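Local coordinates for protein dITP/XTP pyrophosphatase (Coxiella burnetii, PDB 3TQU) that probably hydrolyses non-canonical purine nucleoside triphosphates such as XTP, dITP and ITP to their monophosphates and diphosphate, clearing them from the nucleotide pool, at residues 4-12 against 28-37. Residues are numbered along the deposited sequence; the frame is centred on the assembly and turned at random.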
loop_
_atom_site.group_PDB
_atom_site.type_symbol
_atom_site.label_atom_id
_atom_site.label_comp_id
_atom_site.label_asym_id
_atom_site.label_seq_id
_atom_site.Cartn_x
_atom_site.Cartn_y
_atom_site.Cartn_z
HETATM N N MSE A 4 2.905 20.034 -19.384
HETATM C CA MSE A 4 2.252 19.998 -18.080
HETATM C C MSE A 4 1.668 18.615 -17.811
HETATM O O MSE A 4 0.789 18.151 -18.534
HETATM C CB MSE A 4 1.153 21.064 -18.003
HETATM C CG MSE A 4 0.332 21.059 -16.715
HETATM SE SE MSE A 4 1.019 22.216 -15.291
HETATM C CE MSE A 4 1.384 23.816 -16.349
ATOM N N LEU A 5 2.173 17.957 -16.774
ATOM C CA LEU A 5 1.649 16.664 -16.355
ATOM C C LEU A 5 0.236 16.833 -15.808
ATOM O O LEU A 5 0.000 17.657 -14.926
ATOM C CB LEU A 5 2.556 16.049 -15.286
ATOM C CG LEU A 5 2.146 14.694 -14.703
ATOM C CD1 LEU A 5 1.967 13.658 -15.803
ATOM C CD2 LEU A 5 3.170 14.227 -13.685
ATOM N N GLU A 6 -0.702 16.054 -16.340
ATOM C CA GLU A 6 -2.087 16.097 -15.885
ATOM C C GLU A 6 -2.447 14.860 -15.066
ATOM O O GLU A 6 -2.317 13.732 -15.542
ATOM C CB GLU A 6 -3.039 16.217 -17.077
ATOM C CG GLU A 6 -2.957 17.540 -17.817
ATOM C CD GLU A 6 -3.983 17.642 -18.930
ATOM O OE1 GLU A 6 -4.193 16.638 -19.645
ATOM O OE2 GLU A 6 -4.590 18.722 -19.084
ATOM N N ILE A 7 -2.897 15.076 -13.834
ATOM C CA ILE A 7 -3.333 13.972 -12.986
ATOM C C ILE A 7 -4.757 14.208 -12.497
ATOM O O ILE A 7 -5.084 15.288 -12.018
ATOM C CB ILE A 7 -2.396 13.778 -11.777
ATOM C CG1 ILE A 7 -0.953 13.566 -12.243
ATOM C CG2 ILE A 7 -2.848 12.592 -10.934
ATOM C CD1 ILE A 7 0.049 13.479 -11.109
ATOM N N VAL A 8 -5.603 13.193 -12.631
ATOM C CA VAL A 8 -6.990 13.298 -12.198
ATOM C C VAL A 8 -7.119 13.030 -10.706
ATOM O O VAL A 8 -6.562 12.060 -10.193
ATOM C CB VAL A 8 -7.898 12.310 -12.961
ATOM C CG1 VAL A 8 -9.300 12.308 -12.364
ATOM C CG2 VAL A 8 -7.944 12.661 -14.440
ATOM N N LEU A 9 -7.852 13.899 -10.019
ATOM C CA LEU A 9 -8.148 13.723 -8.607
ATOM C C LEU A 9 -9.537 13.112 -8.470
ATOM O O LEU A 9 -10.519 13.686 -8.937
ATOM C CB LEU A 9 -8.102 15.075 -7.888
ATOM C CG LEU A 9 -7.983 15.059 -6.360
ATOM C CD1 LEU A 9 -6.629 14.503 -5.935
ATOM C CD2 LEU A 9 -8.176 16.459 -5.796
ATOM N N ALA A 10 -9.622 11.948 -7.834
ATOM C CA ALA A 10 -10.897 11.249 -7.715
ATOM C C ALA A 10 -11.877 11.966 -6.781
ATOM O O ALA A 10 -13.091 11.830 -6.918
ATOM C CB ALA A 10 -10.673 9.811 -7.257
ATOM N N SER A 11 -11.344 12.745 -5.846
ATOM C CA SER A 11 -12.161 13.394 -4.823
ATOM C C SER A 11 -12.979 14.586 -5.335
ATOM O O SER A 11 -12.545 15.318 -6.220
ATOM C CB SER A 11 -11.270 13.845 -3.665
ATOM O OG SER A 11 -12.028 14.497 -2.665
ATOM N N GLN A 12 -14.167 14.768 -4.765
ATOM C CA GLN A 12 -14.991 15.939 -5.039
ATOM C C GLN A 12 -14.778 16.968 -3.940
ATOM O O GLN A 12 -15.449 18.000 -3.898
ATOM C CB GLN A 12 -16.472 15.566 -5.087
ATOM C CG GLN A 12 -16.876 14.630 -6.213
ATOM C CD GLN A 12 -18.383 14.569 -6.384
ATOM O OE1 GLN A 12 -19.042 15.599 -6.539
ATOM N NE2 GLN A 12 -18.940 13.363 -6.339
ATOM N N GLU A 28 5.448 21.267 -12.099
ATOM C CA GLU A 28 4.625 21.409 -13.294
ATOM C C GLU A 28 3.603 20.284 -13.387
ATOM O O GLU A 28 3.688 19.423 -14.266
ATOM C CB GLU A 28 5.485 21.448 -14.557
ATOM C CG GLU A 28 6.377 22.670 -14.647
ATOM C CD GLU A 28 5.634 23.950 -14.323
ATOM O OE1 GLU A 28 5.920 24.546 -13.263
ATOM O OE2 GLU A 28 4.765 24.357 -15.125
ATOM N N ILE A 29 2.641 20.296 -12.469
ATOM C CA ILE A 29 1.574 19.305 -12.453
ATOM C C ILE A 29 0.224 19.982 -12.250
ATOM O O ILE A 29 0.093 20.901 -11.439
ATOM C CB ILE A 29 1.782 18.261 -11.341
ATOM C CG1 ILE A 29 3.136 17.567 -11.505
ATOM C CG2 ILE A 29 0.656 17.239 -11.354
ATOM C CD1 ILE A 29 3.372 16.454 -10.509
ATOM N N LYS A 30 -0.778 19.524 -12.994
ATOM C CA LYS A 30 -2.123 20.067 -12.881
ATOM C C LYS A 30 -3.105 18.977 -12.481
ATOM O O LYS A 30 -3.293 18.002 -13.211
ATOM C CB LYS A 30 -2.563 20.694 -14.204
ATOM C CG LYS A 30 -3.987 21.235 -14.193
ATOM C CD LYS A 30 -4.434 21.633 -15.592
ATOM C CE LYS A 30 -3.516 22.689 -16.189
ATOM N NZ LYS A 30 -3.872 23.002 -17.602
ATOM N N PHE A 31 -3.728 19.141 -11.320
ATOM C CA PHE A 31 -4.738 18.189 -10.880
ATOM C C PHE A 31 -6.128 18.584 -11.366
ATOM O O PHE A 31 -6.535 19.741 -11.256
ATOM C CB PHE A 31 -4.710 18.036 -9.361
ATOM C CG PHE A 31 -3.584 17.174 -8.873
ATOM C CD1 PHE A 31 -3.768 15.815 -8.684
ATOM C CD2 PHE A 31 -2.334 17.717 -8.629
ATOM C CE1 PHE A 31 -2.726 15.014 -8.242
ATOM C CE2 PHE A 31 -1.293 16.921 -8.192
ATOM C CZ PHE A 31 -1.490 15.570 -7.999
ATOM N N ILE A 32 -6.848 17.609 -11.907
ATOM C CA ILE A 32 -8.184 17.837 -12.433
ATOM C C ILE A 32 -9.171 16.913 -11.736
ATOM O O ILE A 32 -9.039 15.692 -11.808
ATOM C CB ILE A 32 -8.232 17.562 -13.943
ATOM C CG1 ILE A 32 -7.133 18.350 -14.661
ATOM C CG2 ILE A 32 -9.613 17.889 -14.500
ATOM C CD1 ILE A 32 -7.037 18.048 -16.136
ATOM N N PRO A 33 -10.162 17.492 -11.047
ATOM C CA PRO A 33 -11.173 16.675 -10.369
ATOM C C PRO A 33 -11.877 15.770 -11.376
ATOM O O PRO A 33 -12.130 16.194 -12.506
ATOM C CB PRO A 33 -12.148 17.720 -9.808
ATOM C CG PRO A 33 -11.337 18.973 -9.689
ATOM C CD PRO A 33 -10.380 18.935 -10.846
ATOM N N GLN A 34 -12.177 14.538 -10.979
ATOM C CA GLN A 34 -12.797 13.593 -11.899
ATOM C C GLN A 34 -14.132 14.116 -12.411
ATOM O O GLN A 34 -14.581 13.736 -13.489
ATOM C CB GLN A 34 -12.964 12.215 -11.256
ATOM C CG GLN A 34 -13.959 12.157 -10.110
ATOM C CD GLN A 34 -14.068 10.767 -9.518
ATOM O OE1 GLN A 34 -13.190 9.925 -9.719
ATOM N NE2 GLN A 34 -15.148 10.517 -8.786
ATOM N N THR A 35 -14.756 15.003 -11.644
ATOM C CA THR A 35 -16.025 15.598 -12.052
ATOM C C THR A 35 -15.912 16.387 -13.354
ATOM O O THR A 35 -16.910 16.615 -14.035
ATOM C CB THR A 35 -16.593 16.515 -10.960
ATOM O OG1 THR A 35 -15.573 17.424 -10.526
ATOM C CG2 THR A 35 -17.077 15.689 -9.772
ATOM N N GLU A 36 -14.697 16.803 -13.699
ATOM C CA GLU A 36 -14.479 17.561 -14.929
ATOM C C GLU A 36 -14.494 16.656 -16.155
ATOM O O GLU A 36 -14.466 17.129 -17.294
ATOM C CB GLU A 36 -13.170 18.344 -14.852
ATOM C CG GLU A 36 -13.259 19.573 -13.965
ATOM C CD GLU A 36 -14.268 20.581 -14.486
ATOM O OE1 GLU A 36 -14.031 21.146 -15.572
ATOM O OE2 GLU A 36 -15.300 20.799 -13.816
ATOM N N PHE A 37 -14.535 15.351 -15.902
ATOM C CA PHE A 37 -14.650 14.340 -16.948
ATOM C C PHE A 37 -15.990 13.633 -16.820
ATOM O O PHE A 37 -16.245 12.637 -17.495
ATOM C CB PHE A 37 -13.528 13.308 -16.818
ATOM C CG PHE A 37 -12.159 13.856 -17.097
ATOM C CD1 PHE A 37 -11.588 13.721 -18.352
ATOM C CD2 PHE A 37 -11.443 14.504 -16.108
ATOM C CE1 PHE A 37 -10.327 14.223 -18.614
ATOM C CE2 PHE A 37 -10.182 15.010 -16.363
ATOM C CZ PHE A 37 -9.623 14.869 -17.617
HETATM O O HOH W 1 5.072 18.453 -16.374
HETATM O O HOH W 2 -14.044 15.227 -8.666
#
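Strands 5-9 and 29-33 pair in parallel, from Leu5 beside Ile29 to Leu9 beside Pro33. The axes of these two strand segments are twisted by 33° relative to each other. Leu5, Ile7 and Leu9 each use both N and O, giving six backbone hydrogen bonds. Lys30 N to Leu5 O is 2.8 Å and nearly straight, at 168°. Leu5 N to Glu28 O is longer, at 3.3 Å, and a water also bridges these two atoms. Just past strand 29-33, Gln34 N bonds Leu9 O at 2.8 Å. A second water joins Ser11 O to Thr35 N.

On one face of the pair, Leu5 CD2 meets Ile29 CD1. Ile7 and Phe31 lie side by side, with Ile7 CG2 3.6 Å from Phe31 CE1. CG2 stands opposite the backbone N (CG1 has chi1 -56°), beside the ring, while Ile7 CD1 reaches Ile29 CG2 at 3.8 Å. On the other face, Val8 CG2 meets Phe37 CE2 at 3.8 Å. Past the strand ends, the extended Gln34 side chain passes beside the Ala10 backbone, with Gln34 CD 3.0 Å from Ala10 O. Strand 5-9 runs into Ser11 and Gln12, which are predicted to bind substrate.

Helix 14-23 connects the strands in a beta-alpha-beta unit, and its Met20 and Leu17 cover Phe31 and Leu9. Helix 49-64 packs on the Val8 face. Strand 29-33 is outermost in the chain's sheet, and strand 5-9 lies between it and strand 68-77.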